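Local atomic coordinates of exoribonuclease II, mitochondrial (Candida glabrata, PDB entry 6F3H), a protein that degrades RNA from the 3' end as the exoribonuclease component of the mitochondrial RNA degradosome, with a magnesium-binding RNB-family domain. Residues 166-171 against 246-251; 159-164 against 366-371. The protein carries 1 engineered substitution. All coordinates share one frame; numbering follows the deposited sequence.

In the fold
From the N terminus, the long helix 123-159 ends and the chain turns through 160-164, which leads straight into the edge strand 166-169. This strand finds its partner 75 residues later, where strand 242-248 returns alongside it; interaction 1 thus closes a loop that holds several helices and the hairpin partner 231-237. The chain then passes through a run of helices before 366-371 comes back to 159-164, so interaction 2 closes a much longer loop that encloses all of interaction 1. The two contacts lie with centres about 12 Å apart and touch each other, Pro-250 packing on Gln-160 and Asp-161. Together they join a three-stranded sheet to the start of helix 369-378, away from the magnesium site.

Interaction 1. Residues 166-171 against 246-251; sequences KHVNFM and VAVLPL
Strand 166-169 pairs antiparallel with the last residues of strand 242-248, the middle strand of a three-stranded sheet; the two are strongly twisted, 132° between their N-to-C directions. Val-168 and Val-246 form a hydrogen-bonded pair: Val-168 N donates to Val-246 O at 3.0 Å, and Val-246 N returns a bond to Val-168 O at 3.1 Å. Past the non-hydrogen-bonded pair His-167 and Ala-247, Val-248 N donates to Lys-166 O at 2.7 Å, from above the carbonyl plane. The imidazole, with CG anti to the carbonyl carbon (chi1 -81°), lies over Ala-247, whose small CB sits 4.1 Å from the centroid of the His-167 ring in a CH-pi contact. The ring's ND1 is hydrogen-bonded to Thr-245 OG1, which helps to hold its rotation, and NE2 bonds weakly to Asp-359 OD1. The opposite face of the sheet from His-167 and Ala-247 carries Val-168, Val-246 and Val-248, branched residues suited to strands. Val-168 CG2 lies alongside Val-246 CG1, while its CG1 crosses obliquely to Val-248 CG2 at 3.8 Å. Where helix 170-178 begins, Phe-170 has CG anti to the backbone N (chi1 -167°), and its ring edge, at CD1, meets Val-246 CG1 at 4.0 Å.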
loop_
_atom_site.group_PDB
_atom_site.type_symbol
_atom_site.label_atom_id
_atom_site.label_comp_id
_atom_site.label_asym_id
_atom_site.label_seq_id
_atom_site.Cartn_x
_atom_site.Cartn_y
_atom_site.Cartn_z
ATOM N N LYS A 166 11.072 -8.616 -11.192
ATOM C CA LYS A 166 9.712 -9.146 -11.392
ATOM C C LYS A 166 9.217 -9.848 -10.135
ATOM O O LYS A 166 9.862 -10.781 -9.649
ATOM C CB LYS A 166 9.631 -10.141 -12.549
ATOM C CG LYS A 166 8.358 -10.965 -12.438
ATOM C CD LYS A 166 8.440 -12.343 -13.034
ATOM C CE LYS A 166 7.721 -12.390 -14.362
ATOM N NZ LYS A 166 7.868 -13.749 -14.959
ATOM N N HIS A 167 8.053 -9.439 -9.639
ATOM C CA HIS A 167 7.570 -9.960 -8.375
ATOM C C HIS A 167 6.881 -11.297 -8.538
ATOM O O HIS A 167 6.398 -11.652 -9.613
ATOM C CB HIS A 167 6.595 -8.989 -7.723
ATOM C CG HIS A 167 7.269 -7.866 -7.002
ATOM N ND1 HIS A 167 7.214 -7.715 -5.629
ATOM C CD2 HIS A 167 8.047 -6.859 -7.464
ATOM C CE1 HIS A 167 7.922 -6.656 -5.281
ATOM N NE2 HIS A 167 8.440 -6.121 -6.374
ATOM N N VAL A 168 6.805 -12.033 -7.428
ATOM C CA VAL A 168 5.984 -13.232 -7.359
ATOM C C VAL A 168 5.339 -13.307 -5.986
ATOM O O VAL A 168 5.939 -12.939 -4.969
ATOM C CB VAL A 168 6.756 -14.536 -7.641
ATOM C CG1 VAL A 168 7.546 -14.426 -8.900
ATOM C CG2 VAL A 168 7.664 -14.859 -6.496
ATOM N N ASN A 169 4.095 -13.788 -5.979
ATOM C CA ASN A 169 3.417 -14.081 -4.734
ATOM C C ASN A 169 4.325 -14.961 -3.906
ATOM O O ASN A 169 4.942 -15.896 -4.418
ATOM C CB ASN A 169 2.082 -14.779 -4.992
ATOM C CG ASN A 169 1.391 -15.210 -3.709
ATOM O OD1 ASN A 169 1.632 -14.643 -2.633
ATOM N ND2 ASN A 169 0.543 -16.239 -3.811
ATOM N N PHE A 170 4.491 -14.603 -2.650
ATOM C CA PHE A 170 5.386 -15.398 -1.840
ATOM C C PHE A 170 4.822 -16.790 -1.576
ATOM O O PHE A 170 5.584 -17.745 -1.414
ATOM C CB PHE A 170 5.661 -14.657 -0.553
ATOM C CG PHE A 170 6.779 -15.217 0.204
ATOM C CD1 PHE A 170 8.073 -14.847 -0.097
ATOM C CD2 PHE A 170 6.555 -16.123 1.215
ATOM C CE1 PHE A 170 9.137 -15.375 0.605
ATOM C CE2 PHE A 170 7.615 -16.654 1.927
ATOM C CZ PHE A 170 8.912 -16.277 1.617
HETATM N N MSE A 171 3.504 -16.928 -1.539
HETATM C CA MSE A 171 2.862 -18.203 -1.227
HETATM C C MSE A 171 2.999 -19.179 -2.341
HETATM O O MSE A 171 3.334 -20.339 -2.141
HETATM C CB MSE A 171 1.387 -17.993 -0.940
HETATM C CG MSE A 171 1.175 -17.265 0.343
HETATM SE SE MSE A 171 2.628 -17.807 1.503
HETATM C CE MSE A 171 2.078 -16.959 3.162
ATOM N N VAL A 246 7.826 -11.050 -3.347
ATOM C CA VAL A 246 9.256 -10.763 -3.411
ATOM C C VAL A 246 9.668 -10.632 -4.865
ATOM O O VAL A 246 9.209 -11.379 -5.729
ATOM C CB VAL A 246 10.062 -11.865 -2.698
ATOM C CG1 VAL A 246 9.789 -13.211 -3.340
ATOM C CG2 VAL A 246 11.544 -11.543 -2.692
ATOM N N ALA A 247 10.554 -9.695 -5.132
ATOM C CA ALA A 247 11.053 -9.524 -6.480
ATOM C C ALA A 247 12.032 -10.639 -6.823
ATOM O O ALA A 247 12.766 -11.134 -5.966
ATOM C CB ALA A 247 11.737 -8.161 -6.616
ATOM N N VAL A 248 12.024 -11.049 -8.082
ATOM C CA VAL A 248 13.006 -11.979 -8.621
ATOM C C VAL A 248 13.911 -11.170 -9.542
ATOM O O VAL A 248 13.542 -10.872 -10.680
ATOM C CB VAL A 248 12.334 -13.136 -9.362
ATOM C CG1 VAL A 248 13.358 -14.156 -9.798
ATOM C CG2 VAL A 248 11.265 -13.726 -8.508
ATOM N N LEU A 249 15.085 -10.826 -9.080
ATOM C CA LEU A 249 15.981 -9.950 -9.826
ATOM C C LEU A 249 16.713 -10.725 -10.919
ATOM O O LEU A 249 17.080 -11.883 -10.716
ATOM C CB LEU A 249 16.983 -9.307 -8.884
ATOM C CG LEU A 249 16.325 -8.736 -7.633
ATOM C CD1 LEU A 249 17.356 -8.162 -6.728
ATOM C CD2 LEU A 249 15.338 -7.682 -8.016
ATOM N N PRO A 250 16.946 -10.106 -12.075
ATOM C CA PRO A 250 17.557 -10.836 -13.193
ATOM C C PRO A 250 19.002 -11.245 -12.914
ATOM O O PRO A 250 19.808 -10.498 -12.349
ATOM C CB PRO A 250 17.470 -9.837 -14.350
ATOM C CG PRO A 250 17.565 -8.512 -13.661
ATOM C CD PRO A 250 16.850 -8.660 -12.348
ATOM N N LEU A 251 19.323 -12.459 -13.343
ATOM C CA LEU A 251 20.637 -13.016 -13.104
ATOM C C LEU A 251 21.713 -12.151 -13.718
ATOM O O LEU A 251 22.674 -11.771 -13.049
ATOM C CB LEU A 251 20.692 -14.418 -13.673
ATOM C CG LEU A 251 21.852 -15.234 -13.141
ATOM C CD1 LEU A 251 21.708 -15.344 -11.647
ATOM C CD2 LEU A 251 21.818 -16.602 -13.764
#

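Interaction 2. Residues 159-164 against 366-371; sequences LQDSRG and SGISSV
This is a surface contact between the turn after helix 123-159 and the loop and first turn of helix 369-378, and no hydrogen bond crosses it. Ile-368 and Arg-163 share most of it. Ile-368 CG1 is anti to the carbonyl carbon, and CD1, with chi2 anti (-158°), points at the carboxylate of Asp-161, tip to tip, nearest CG and OD2. Arg-163 crosses the isoleucine at about a right angle: its CB lies 3.6 Å from Ile-368 CG1, which also sits at the guanidinium edge, in its plane, while Val-371 CG2 meets Arg-163 CD at 4.4 Å. An apolar stem with a charged end suits this exposed place, since the guanidinium stays near Asp-161. Arg-163 N donates to Asp-161 OD1 at 3.2 Å, an Asx turn within a type I beta turn ending at Gly-164. Asp-161 OD2 lies 3.0 Å from Arg-163 NH2, a salt bridge of charges alone, the oxygen being well out of the guanidinium plane. Gly-367 has backbone angles (phi 136°) at which a CB would jam against the preceding carbonyl; its CA approaches Arg-163 O at 3.6 Å, a CA-H...O contact. The contact thus sets the start of helix 369-378 against the link from helix 123-159 to strand 166-169.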
loop_
_atom_site.group_PDB
_atom_site.type_symbol
_atom_site.label_atom_id
_atom_site.label_comp_id
_atom_site.label_asym_id
_atom_site.label_seq_id
_atom_site.Cartn_x
_atom_site.Cartn_y
_atom_site.Cartn_z
ATOM N N LEU A 159 11.725 -18.444 -12.931
ATOM C CA LEU A 159 10.918 -17.270 -12.600
ATOM C C LEU A 159 11.528 -15.979 -13.124
ATOM O O LEU A 159 10.801 -15.068 -13.517
ATOM C CB LEU A 159 10.744 -17.159 -11.095
ATOM C CG LEU A 159 10.144 -18.414 -10.492
ATOM C CD1 LEU A 159 9.770 -18.161 -9.058
ATOM C CD2 LEU A 159 8.941 -18.813 -11.290
ATOM N N GLN A 160 12.850 -15.881 -13.101
ATOM C CA GLN A 160 13.562 -14.682 -13.516
ATOM C C GLN A 160 13.071 -14.218 -14.882
ATOM O O GLN A 160 12.666 -15.024 -15.725
ATOM C CB GLN A 160 15.068 -14.988 -13.551
ATOM C CG GLN A 160 16.007 -13.852 -13.920
ATOM C CD GLN A 160 16.742 -14.125 -15.214
ATOM O OE1 GLN A 160 16.282 -14.933 -16.011
ATOM N NE2 GLN A 160 17.888 -13.469 -15.431
ATOM N N ASP A 161 13.052 -12.900 -15.083
ATOM C CA ASP A 161 12.924 -12.310 -16.408
ATOM C C ASP A 161 14.201 -11.549 -16.693
ATOM O O ASP A 161 14.645 -10.742 -15.869
ATOM C CB ASP A 161 11.702 -11.396 -16.536
ATOM C CG ASP A 161 11.448 -10.937 -17.989
ATOM O OD1 ASP A 161 12.383 -10.995 -18.827
ATOM O OD2 ASP A 161 10.283 -10.583 -18.313
ATOM N N SER A 162 14.780 -11.816 -17.862
ATOM C CA SER A 162 16.054 -11.231 -18.237
ATOM C C SER A 162 16.046 -9.697 -18.235
ATOM O O SER A 162 17.124 -9.090 -18.158
ATOM C CB SER A 162 16.458 -11.777 -19.600
ATOM O OG SER A 162 17.460 -10.967 -20.173
ATOM N N ARG A 163 14.869 -9.050 -18.297
ATOM C CA ARG A 163 14.797 -7.609 -18.548
ATOM C C ARG A 163 14.736 -6.743 -17.292
ATOM O O ARG A 163 15.110 -5.566 -17.366
ATOM C CB ARG A 163 13.574 -7.274 -19.426
ATOM C CG ARG A 163 13.417 -8.128 -20.684
ATOM C CD ARG A 163 12.201 -7.724 -21.496
ATOM N NE ARG A 163 10.966 -8.077 -20.806
ATOM C CZ ARG A 163 10.052 -8.917 -21.288
ATOM N NH1 ARG A 163 10.202 -9.483 -22.482
ATOM N NH2 ARG A 163 8.973 -9.179 -20.567
ATOM N N GLY A 164 14.278 -7.270 -16.160
ATOM C CA GLY A 164 14.257 -6.491 -14.934
ATOM C C GLY A 164 13.572 -7.216 -13.791
ATOM O O GLY A 164 13.061 -8.332 -13.937
ATOM N N SER A 366 14.506 1.615 -20.128
ATOM C CA SER A 366 14.813 0.197 -20.278
ATOM C C SER A 366 14.157 -0.630 -19.178
ATOM O O SER A 366 13.968 -0.153 -18.058
ATOM C CB SER A 366 16.326 -0.027 -20.270
ATOM N N GLY A 367 13.813 -1.875 -19.498
ATOM C CA GLY A 367 13.213 -2.757 -18.522
ATOM C C GLY A 367 12.027 -3.541 -19.046
ATOM O O GLY A 367 11.933 -3.841 -20.240
ATOM N N ILE A 368 11.143 -3.923 -18.130
ATOM C CA ILE A 368 9.880 -4.562 -18.473
ATOM C C ILE A 368 8.746 -3.552 -18.562
ATOM O O ILE A 368 7.927 -3.615 -19.475
ATOM C CB ILE A 368 9.560 -5.649 -17.436
ATOM C CG1 ILE A 368 10.677 -6.672 -17.441
ATOM C CG2 ILE A 368 8.219 -6.312 -17.751
ATOM C CD1 ILE A 368 10.268 -7.976 -16.905
ATOM N N SER A 369 8.677 -2.627 -17.600
ATOM C CA SER A 369 7.653 -1.595 -17.641
ATOM C C SER A 369 7.884 -0.632 -18.795
ATOM O O SER A 369 6.931 -0.024 -19.292
ATOM C CB SER A 369 7.614 -0.843 -16.308
ATOM O OG SER A 369 8.912 -0.716 -15.740
ATOM N N SER A 370 9.132 -0.491 -19.251
ATOM C CA SER A 370 9.378 0.329 -20.430
ATOM C C SER A 370 8.848 -0.353 -21.681
ATOM O O SER A 370 8.425 0.320 -22.630
ATOM C CB SER A 370 10.871 0.617 -20.564
ATOM N N VAL A 371 8.826 -1.684 -21.676
ATOM C CA VAL A 371 8.201 -2.435 -22.759
ATOM C C VAL A 371 6.694 -2.205 -22.756
ATOM O O VAL A 371 6.069 -1.961 -23.797
ATOM C CB VAL A 371 8.537 -3.933 -22.610
ATOM C CG1 VAL A 371 7.642 -4.786 -23.509
ATOM C CG2 VAL A 371 10.022 -4.198 -22.867
#